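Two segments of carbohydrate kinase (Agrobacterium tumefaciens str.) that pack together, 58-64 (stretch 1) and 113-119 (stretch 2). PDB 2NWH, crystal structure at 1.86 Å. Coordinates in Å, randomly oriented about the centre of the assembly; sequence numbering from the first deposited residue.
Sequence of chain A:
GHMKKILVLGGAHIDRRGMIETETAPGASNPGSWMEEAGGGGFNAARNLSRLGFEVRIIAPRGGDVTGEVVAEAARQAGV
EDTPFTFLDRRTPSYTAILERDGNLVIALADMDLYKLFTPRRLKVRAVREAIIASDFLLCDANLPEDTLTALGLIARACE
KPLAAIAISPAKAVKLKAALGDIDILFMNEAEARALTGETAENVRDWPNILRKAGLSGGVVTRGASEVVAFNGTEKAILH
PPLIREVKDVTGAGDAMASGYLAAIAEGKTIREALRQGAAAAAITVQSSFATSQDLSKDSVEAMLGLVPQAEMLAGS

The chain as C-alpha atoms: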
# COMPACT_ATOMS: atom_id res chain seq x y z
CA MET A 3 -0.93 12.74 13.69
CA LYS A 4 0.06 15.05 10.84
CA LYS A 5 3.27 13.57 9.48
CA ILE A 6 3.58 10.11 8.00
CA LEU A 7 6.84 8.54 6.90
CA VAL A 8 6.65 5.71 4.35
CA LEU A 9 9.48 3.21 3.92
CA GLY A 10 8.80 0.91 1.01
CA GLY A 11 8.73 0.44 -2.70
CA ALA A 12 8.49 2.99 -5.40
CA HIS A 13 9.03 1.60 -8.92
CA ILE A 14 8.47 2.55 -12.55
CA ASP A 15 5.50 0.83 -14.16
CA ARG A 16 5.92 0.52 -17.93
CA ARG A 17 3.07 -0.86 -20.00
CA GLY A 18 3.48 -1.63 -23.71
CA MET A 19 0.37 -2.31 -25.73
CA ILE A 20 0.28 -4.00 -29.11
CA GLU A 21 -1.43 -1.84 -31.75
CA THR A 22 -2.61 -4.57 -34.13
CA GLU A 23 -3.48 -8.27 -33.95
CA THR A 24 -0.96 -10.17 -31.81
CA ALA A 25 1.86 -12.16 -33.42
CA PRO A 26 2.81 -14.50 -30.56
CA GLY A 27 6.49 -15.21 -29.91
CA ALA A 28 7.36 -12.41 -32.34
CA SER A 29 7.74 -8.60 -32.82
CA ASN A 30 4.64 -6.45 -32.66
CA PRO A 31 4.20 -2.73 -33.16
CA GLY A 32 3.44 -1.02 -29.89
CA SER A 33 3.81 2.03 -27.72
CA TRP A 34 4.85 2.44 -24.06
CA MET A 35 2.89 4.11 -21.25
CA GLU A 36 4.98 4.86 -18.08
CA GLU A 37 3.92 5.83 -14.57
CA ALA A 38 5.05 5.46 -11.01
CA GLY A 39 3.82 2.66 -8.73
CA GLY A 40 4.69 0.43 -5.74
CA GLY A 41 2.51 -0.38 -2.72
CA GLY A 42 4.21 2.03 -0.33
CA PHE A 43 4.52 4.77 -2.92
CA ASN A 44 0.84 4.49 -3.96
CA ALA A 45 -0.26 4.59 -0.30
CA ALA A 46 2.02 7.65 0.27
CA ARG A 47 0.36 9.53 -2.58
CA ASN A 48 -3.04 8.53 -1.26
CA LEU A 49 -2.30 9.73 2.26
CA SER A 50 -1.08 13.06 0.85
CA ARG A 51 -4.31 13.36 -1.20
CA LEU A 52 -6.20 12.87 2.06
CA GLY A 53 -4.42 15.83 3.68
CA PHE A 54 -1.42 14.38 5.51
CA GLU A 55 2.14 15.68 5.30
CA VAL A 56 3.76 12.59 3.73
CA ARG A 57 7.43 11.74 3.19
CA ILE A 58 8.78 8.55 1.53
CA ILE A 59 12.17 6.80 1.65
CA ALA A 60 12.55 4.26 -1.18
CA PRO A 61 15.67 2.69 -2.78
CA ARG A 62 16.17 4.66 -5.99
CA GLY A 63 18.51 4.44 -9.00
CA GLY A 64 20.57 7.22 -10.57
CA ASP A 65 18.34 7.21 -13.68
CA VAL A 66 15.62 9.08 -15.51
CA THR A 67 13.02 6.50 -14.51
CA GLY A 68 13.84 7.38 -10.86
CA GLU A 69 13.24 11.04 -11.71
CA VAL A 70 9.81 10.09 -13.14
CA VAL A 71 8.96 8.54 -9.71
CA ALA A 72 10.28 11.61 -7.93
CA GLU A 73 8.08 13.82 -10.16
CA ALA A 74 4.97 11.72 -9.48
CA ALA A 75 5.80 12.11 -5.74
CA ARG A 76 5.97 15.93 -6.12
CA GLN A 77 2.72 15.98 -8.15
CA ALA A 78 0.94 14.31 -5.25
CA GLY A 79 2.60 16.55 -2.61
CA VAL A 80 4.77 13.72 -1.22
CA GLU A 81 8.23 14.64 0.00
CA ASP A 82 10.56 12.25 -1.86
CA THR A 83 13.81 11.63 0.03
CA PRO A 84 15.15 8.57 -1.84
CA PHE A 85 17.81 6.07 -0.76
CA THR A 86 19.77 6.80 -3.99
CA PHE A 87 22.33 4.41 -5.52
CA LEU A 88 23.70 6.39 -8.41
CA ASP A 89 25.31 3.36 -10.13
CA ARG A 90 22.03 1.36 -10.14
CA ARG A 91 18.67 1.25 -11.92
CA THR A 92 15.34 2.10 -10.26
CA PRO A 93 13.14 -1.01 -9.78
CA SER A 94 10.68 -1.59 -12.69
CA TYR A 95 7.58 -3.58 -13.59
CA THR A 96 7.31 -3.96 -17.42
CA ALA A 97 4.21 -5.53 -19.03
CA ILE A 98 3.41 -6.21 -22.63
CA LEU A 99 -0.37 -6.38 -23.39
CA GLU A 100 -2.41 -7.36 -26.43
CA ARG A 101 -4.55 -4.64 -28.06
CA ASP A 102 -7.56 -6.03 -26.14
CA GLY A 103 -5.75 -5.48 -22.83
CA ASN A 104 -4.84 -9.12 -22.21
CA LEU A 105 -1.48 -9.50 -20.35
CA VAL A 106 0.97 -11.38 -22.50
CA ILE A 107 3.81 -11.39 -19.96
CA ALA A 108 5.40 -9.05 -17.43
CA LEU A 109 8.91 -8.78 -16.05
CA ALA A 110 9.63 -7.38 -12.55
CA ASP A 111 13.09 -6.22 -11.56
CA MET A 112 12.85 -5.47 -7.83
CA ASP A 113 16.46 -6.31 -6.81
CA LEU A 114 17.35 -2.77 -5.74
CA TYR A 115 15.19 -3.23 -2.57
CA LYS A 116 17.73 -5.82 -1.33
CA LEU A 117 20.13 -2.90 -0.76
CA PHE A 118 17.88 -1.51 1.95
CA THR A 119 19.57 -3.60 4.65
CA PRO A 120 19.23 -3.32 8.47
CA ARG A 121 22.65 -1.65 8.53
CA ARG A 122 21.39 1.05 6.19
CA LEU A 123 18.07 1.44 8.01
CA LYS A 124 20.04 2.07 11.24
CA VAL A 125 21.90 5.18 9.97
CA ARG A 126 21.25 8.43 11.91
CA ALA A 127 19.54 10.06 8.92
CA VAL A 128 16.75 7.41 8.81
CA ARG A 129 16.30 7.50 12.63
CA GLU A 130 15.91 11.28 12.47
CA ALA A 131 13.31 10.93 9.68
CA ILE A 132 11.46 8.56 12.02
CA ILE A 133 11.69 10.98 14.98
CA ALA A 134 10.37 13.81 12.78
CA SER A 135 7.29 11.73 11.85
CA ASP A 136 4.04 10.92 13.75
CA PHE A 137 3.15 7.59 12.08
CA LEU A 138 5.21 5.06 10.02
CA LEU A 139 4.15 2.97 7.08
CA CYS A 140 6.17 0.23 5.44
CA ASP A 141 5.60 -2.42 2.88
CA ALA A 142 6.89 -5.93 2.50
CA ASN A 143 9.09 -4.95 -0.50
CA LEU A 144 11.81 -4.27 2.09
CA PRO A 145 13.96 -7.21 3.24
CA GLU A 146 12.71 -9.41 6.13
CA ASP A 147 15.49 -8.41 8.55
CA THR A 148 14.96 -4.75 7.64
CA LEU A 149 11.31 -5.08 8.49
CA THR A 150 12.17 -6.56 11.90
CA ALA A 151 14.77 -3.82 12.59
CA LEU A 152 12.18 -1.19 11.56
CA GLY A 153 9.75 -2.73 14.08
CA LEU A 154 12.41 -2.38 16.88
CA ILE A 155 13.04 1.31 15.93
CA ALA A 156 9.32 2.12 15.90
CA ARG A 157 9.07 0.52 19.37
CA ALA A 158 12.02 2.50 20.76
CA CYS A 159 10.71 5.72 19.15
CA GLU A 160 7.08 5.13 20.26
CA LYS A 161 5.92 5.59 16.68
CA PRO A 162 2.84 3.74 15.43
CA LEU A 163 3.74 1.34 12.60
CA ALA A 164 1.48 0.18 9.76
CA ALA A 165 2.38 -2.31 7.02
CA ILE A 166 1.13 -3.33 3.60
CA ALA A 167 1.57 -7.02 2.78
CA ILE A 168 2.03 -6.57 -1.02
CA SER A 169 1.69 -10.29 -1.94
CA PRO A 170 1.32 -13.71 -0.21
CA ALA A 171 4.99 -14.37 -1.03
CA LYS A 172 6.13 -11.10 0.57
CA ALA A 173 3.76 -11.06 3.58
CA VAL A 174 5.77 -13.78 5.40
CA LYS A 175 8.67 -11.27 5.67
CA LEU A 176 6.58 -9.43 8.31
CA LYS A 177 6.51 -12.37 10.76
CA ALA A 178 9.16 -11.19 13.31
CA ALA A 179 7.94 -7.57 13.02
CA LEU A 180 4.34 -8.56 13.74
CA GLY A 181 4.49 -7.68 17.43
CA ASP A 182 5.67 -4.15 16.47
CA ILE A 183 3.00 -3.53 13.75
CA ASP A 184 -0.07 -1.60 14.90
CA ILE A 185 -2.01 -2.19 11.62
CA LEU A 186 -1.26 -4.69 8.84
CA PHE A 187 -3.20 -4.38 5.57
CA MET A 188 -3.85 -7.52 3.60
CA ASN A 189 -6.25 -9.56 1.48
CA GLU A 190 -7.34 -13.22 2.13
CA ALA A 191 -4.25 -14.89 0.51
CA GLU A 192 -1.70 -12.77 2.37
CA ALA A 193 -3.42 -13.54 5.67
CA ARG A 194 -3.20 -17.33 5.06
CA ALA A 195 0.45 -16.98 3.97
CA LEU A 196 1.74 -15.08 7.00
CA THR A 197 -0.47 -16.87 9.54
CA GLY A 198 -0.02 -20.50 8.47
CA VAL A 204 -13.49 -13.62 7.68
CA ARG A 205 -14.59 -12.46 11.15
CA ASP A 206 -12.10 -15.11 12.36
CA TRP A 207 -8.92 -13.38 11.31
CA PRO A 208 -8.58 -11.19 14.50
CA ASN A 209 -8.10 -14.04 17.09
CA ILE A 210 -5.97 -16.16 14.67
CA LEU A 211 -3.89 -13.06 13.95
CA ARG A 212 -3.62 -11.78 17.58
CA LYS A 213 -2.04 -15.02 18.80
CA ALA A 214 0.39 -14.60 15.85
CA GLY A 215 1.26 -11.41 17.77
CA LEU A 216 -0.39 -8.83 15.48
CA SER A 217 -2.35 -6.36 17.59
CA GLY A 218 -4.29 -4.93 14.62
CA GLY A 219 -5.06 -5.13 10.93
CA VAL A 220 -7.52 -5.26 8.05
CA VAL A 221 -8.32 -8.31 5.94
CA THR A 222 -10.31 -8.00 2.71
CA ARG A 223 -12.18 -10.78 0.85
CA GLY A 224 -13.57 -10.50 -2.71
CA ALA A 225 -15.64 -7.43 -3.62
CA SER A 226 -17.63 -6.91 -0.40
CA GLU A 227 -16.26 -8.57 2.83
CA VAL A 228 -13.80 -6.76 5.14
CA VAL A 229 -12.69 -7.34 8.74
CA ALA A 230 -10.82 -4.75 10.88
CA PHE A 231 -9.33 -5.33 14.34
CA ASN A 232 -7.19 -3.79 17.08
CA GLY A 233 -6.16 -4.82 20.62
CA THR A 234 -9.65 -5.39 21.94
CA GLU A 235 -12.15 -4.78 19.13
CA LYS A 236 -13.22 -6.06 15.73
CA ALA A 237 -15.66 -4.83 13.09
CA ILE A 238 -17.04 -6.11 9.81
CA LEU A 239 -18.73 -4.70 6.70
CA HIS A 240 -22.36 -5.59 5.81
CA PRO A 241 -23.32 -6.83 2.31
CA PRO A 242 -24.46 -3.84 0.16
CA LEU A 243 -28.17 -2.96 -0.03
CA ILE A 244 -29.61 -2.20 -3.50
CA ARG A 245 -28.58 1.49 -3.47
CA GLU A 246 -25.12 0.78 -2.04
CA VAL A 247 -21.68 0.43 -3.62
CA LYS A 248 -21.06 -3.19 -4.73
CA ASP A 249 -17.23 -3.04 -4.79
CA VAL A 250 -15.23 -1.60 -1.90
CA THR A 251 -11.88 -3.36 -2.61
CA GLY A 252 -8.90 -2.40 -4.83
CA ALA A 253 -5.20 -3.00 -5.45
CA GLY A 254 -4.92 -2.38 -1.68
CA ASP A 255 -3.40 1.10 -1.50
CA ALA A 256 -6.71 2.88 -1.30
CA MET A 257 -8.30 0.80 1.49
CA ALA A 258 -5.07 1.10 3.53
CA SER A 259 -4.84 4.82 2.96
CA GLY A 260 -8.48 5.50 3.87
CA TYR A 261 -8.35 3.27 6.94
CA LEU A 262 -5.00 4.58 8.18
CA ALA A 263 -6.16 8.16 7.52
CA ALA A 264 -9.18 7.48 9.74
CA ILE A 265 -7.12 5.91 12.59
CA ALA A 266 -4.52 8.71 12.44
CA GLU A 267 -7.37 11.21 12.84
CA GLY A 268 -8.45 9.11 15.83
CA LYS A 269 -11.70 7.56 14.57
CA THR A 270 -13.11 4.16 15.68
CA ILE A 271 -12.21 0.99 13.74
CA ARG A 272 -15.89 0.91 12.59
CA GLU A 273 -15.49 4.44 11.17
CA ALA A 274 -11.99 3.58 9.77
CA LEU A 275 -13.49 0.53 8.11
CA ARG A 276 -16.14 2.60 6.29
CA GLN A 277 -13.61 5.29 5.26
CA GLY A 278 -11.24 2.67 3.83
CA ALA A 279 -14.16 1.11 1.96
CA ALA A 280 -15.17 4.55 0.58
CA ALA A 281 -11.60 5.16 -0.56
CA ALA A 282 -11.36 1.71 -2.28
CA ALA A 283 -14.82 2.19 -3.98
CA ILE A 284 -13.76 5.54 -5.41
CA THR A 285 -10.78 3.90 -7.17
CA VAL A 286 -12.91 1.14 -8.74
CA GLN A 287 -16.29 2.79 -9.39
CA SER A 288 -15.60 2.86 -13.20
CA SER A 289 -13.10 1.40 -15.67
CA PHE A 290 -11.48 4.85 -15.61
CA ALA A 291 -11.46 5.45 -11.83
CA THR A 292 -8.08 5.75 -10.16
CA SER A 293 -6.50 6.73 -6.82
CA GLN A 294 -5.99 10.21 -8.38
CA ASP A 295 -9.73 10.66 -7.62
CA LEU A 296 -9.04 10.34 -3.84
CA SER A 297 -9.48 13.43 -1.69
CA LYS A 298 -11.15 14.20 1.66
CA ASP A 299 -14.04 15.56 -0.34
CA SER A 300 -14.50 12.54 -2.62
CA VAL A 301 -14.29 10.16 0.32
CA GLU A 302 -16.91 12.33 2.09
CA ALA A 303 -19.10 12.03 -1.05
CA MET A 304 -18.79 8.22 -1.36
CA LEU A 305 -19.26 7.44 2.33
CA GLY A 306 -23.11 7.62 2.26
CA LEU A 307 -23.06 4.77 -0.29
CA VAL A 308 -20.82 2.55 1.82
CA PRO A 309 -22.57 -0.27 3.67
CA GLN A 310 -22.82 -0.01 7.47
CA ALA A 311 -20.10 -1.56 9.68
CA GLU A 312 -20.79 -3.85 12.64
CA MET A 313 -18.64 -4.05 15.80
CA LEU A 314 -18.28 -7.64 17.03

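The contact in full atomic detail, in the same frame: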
# COMPACT_ATOMS: atom_id res chain seq x y z
N ILE A 58 8.44 9.96 1.84
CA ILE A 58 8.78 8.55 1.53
C ILE A 58 10.30 8.36 1.37
O ILE A 58 10.99 9.20 0.78
CB ILE A 58 8.01 7.97 0.29
CG1 ILE A 58 8.31 6.46 0.11
CG2 ILE A 58 8.31 8.79 -1.05
CD1 ILE A 58 7.29 5.78 -0.85
N ILE A 59 10.80 7.23 1.87
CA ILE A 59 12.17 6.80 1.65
C ILE A 59 12.08 5.46 0.91
O ILE A 59 11.58 4.45 1.47
CB ILE A 59 12.90 6.58 2.98
CG1 ILE A 59 12.96 7.87 3.79
CG2 ILE A 59 14.41 6.11 2.74
CD1 ILE A 59 13.44 7.59 5.29
N ALA A 60 12.48 5.48 -0.38
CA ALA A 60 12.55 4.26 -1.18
C ALA A 60 13.91 4.13 -1.86
O ALA A 60 14.47 5.15 -2.31
CB ALA A 60 11.47 4.29 -2.22
N PRO A 61 14.43 2.90 -1.99
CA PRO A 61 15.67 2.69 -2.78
C PRO A 61 15.41 3.23 -4.18
O PRO A 61 14.30 3.06 -4.73
CB PRO A 61 15.84 1.17 -2.79
CG PRO A 61 15.24 0.74 -1.44
CD PRO A 61 13.94 1.62 -1.44
N ARG A 62 16.37 3.96 -4.72
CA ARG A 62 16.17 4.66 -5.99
C ARG A 62 17.47 4.53 -6.80
O ARG A 62 18.56 4.62 -6.25
CB ARG A 62 15.91 6.12 -5.71
CG ARG A 62 15.74 7.03 -6.90
CD ARG A 62 14.41 6.80 -7.68
NE ARG A 62 13.24 6.81 -6.75
CZ ARG A 62 12.72 7.90 -6.18
NH1 ARG A 62 13.18 9.12 -6.42
NH2 ARG A 62 11.70 7.75 -5.33
N GLY A 63 17.34 4.40 -8.11
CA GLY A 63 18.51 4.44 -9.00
C GLY A 63 18.97 5.83 -9.42
O GLY A 63 18.28 6.82 -9.19
N GLY A 64 20.12 5.93 -10.08
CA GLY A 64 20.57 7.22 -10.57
C GLY A 64 20.08 7.55 -11.97
O GLY A 64 20.83 8.12 -12.75
N ASP A 113 15.26 -5.99 -7.57
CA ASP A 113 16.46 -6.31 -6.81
C ASP A 113 17.00 -5.14 -6.02
O ASP A 113 17.66 -5.36 -5.00
CB ASP A 113 17.59 -6.85 -7.69
CG ASP A 113 17.26 -8.22 -8.34
OD1 ASP A 113 16.41 -9.00 -7.81
OD2 ASP A 113 17.88 -8.50 -9.36
N LEU A 114 16.78 -3.91 -6.48
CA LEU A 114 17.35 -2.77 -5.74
C LEU A 114 16.91 -2.74 -4.28
O LEU A 114 17.69 -2.29 -3.43
CB LEU A 114 17.05 -1.43 -6.43
CG LEU A 114 17.95 -0.28 -5.95
CD1 LEU A 114 19.45 -0.46 -6.38
CD2 LEU A 114 17.43 1.02 -6.46
N TYR A 115 15.69 -3.23 -3.98
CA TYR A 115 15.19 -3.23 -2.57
C TYR A 115 16.08 -4.02 -1.61
O TYR A 115 16.10 -3.76 -0.41
CB TYR A 115 13.73 -3.73 -2.48
CG TYR A 115 12.76 -2.89 -3.30
CD1 TYR A 115 12.91 -1.51 -3.34
CD2 TYR A 115 11.70 -3.46 -3.99
CE1 TYR A 115 12.04 -0.69 -4.08
CE2 TYR A 115 10.81 -2.65 -4.75
CZ TYR A 115 11.02 -1.26 -4.78
OH TYR A 115 10.18 -0.41 -5.45
N LYS A 116 16.79 -5.01 -2.14
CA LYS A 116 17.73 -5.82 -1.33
C LYS A 116 18.85 -4.99 -0.74
O LYS A 116 19.47 -5.43 0.23
CB LYS A 116 18.35 -6.96 -2.15
CG LYS A 116 17.29 -7.83 -2.84
CD LYS A 116 17.90 -9.02 -3.52
CE LYS A 116 16.82 -10.02 -3.80
NZ LYS A 116 16.16 -9.66 -5.07
N LEU A 117 19.10 -3.80 -1.30
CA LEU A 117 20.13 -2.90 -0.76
C LEU A 117 19.68 -2.16 0.49
O LEU A 117 20.51 -1.59 1.22
CB LEU A 117 20.57 -1.87 -1.80
CG LEU A 117 21.27 -2.42 -3.05
CD1 LEU A 117 21.78 -1.26 -3.91
CD2 LEU A 117 22.38 -3.41 -2.77
N PHE A 118 18.38 -2.18 0.76
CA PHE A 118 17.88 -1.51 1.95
C PHE A 118 18.02 -2.49 3.14
O PHE A 118 17.06 -3.13 3.56
CB PHE A 118 16.43 -1.02 1.75
CG PHE A 118 16.05 0.15 2.65
CD1 PHE A 118 14.94 0.95 2.33
CD2 PHE A 118 16.87 0.51 3.75
CE1 PHE A 118 14.57 2.02 3.15
CE2 PHE A 118 16.51 1.59 4.57
CZ PHE A 118 15.37 2.34 4.27
N THR A 119 19.23 -2.60 3.65
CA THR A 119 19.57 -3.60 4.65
C THR A 119 19.37 -3.03 6.07
O THR A 119 19.16 -1.81 6.23
CB THR A 119 21.03 -3.98 4.55
OG1 THR A 119 21.77 -2.78 4.75
CG2 THR A 119 21.33 -4.61 3.14

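The side-chain contacts are apolar: no hydrogen bond crosses between the stretches, and the 322 Å² they bury together is van der Waals packing. An extended segment meets a compact one. Stretch 1 runs as strand through Ile58 and Ile59 and resumes at Pro61, while residues 113-117 of stretch 2 coil with helical backbone angles. Turn-like bonds hold that coil together, with Lys116 N to Asp113 O, Leu117 N to Leu114 O and Phe118 N to Tyr115 O each at 3.0 Å. This winding presents Leu114, Tyr115 and Phe118 to the strand, and the CA-to-CB bond of Lys116 points away, its NZ 2.8 Å from Asp113 OD1 in a salt bridge.

Along stretch 1, Ile58 stays out of reach. Ile59 points sideways yet still touches the aromatic ring of Phe118, Ile59 CG2 to Phe118 CE1 at 4.1 Å. Ala60 adds almost nothing.

Pro61 is the hub. Its CA lies 5.9 Å from the CA of Tyr115, the nearest CA pair across the two stretches, and its CB points toward stretch 2, so the compact ring meets three side chains. Pro61 CG sits 3.8 Å from Phe118 CD1, and also 3.8 Å from Tyr115 CD1, where it meets the edge of the ring near its plane. Pro61 CB lies 4.0 Å from Leu114 CD2. The Tyr115 hydroxyl is hydrogen-bonded elsewhere in the structure.

Beyond the proline, backbone replaces side chain. The CA-to-CB bond of Arg62 points away from stretch 2, and its guanidinium finds partners elsewhere; Arg62 C instead packs 3.5 Å from Leu114 CD2. Leu114 CD2 also lies 3.8 Å from Gly63 N, so one leucine methyl covers successive main-chain atoms. Gly64 makes no contact. The rule to read is economical: one proline, directed inward, gathers a leucine and two aromatics without any polar pairing across the interface.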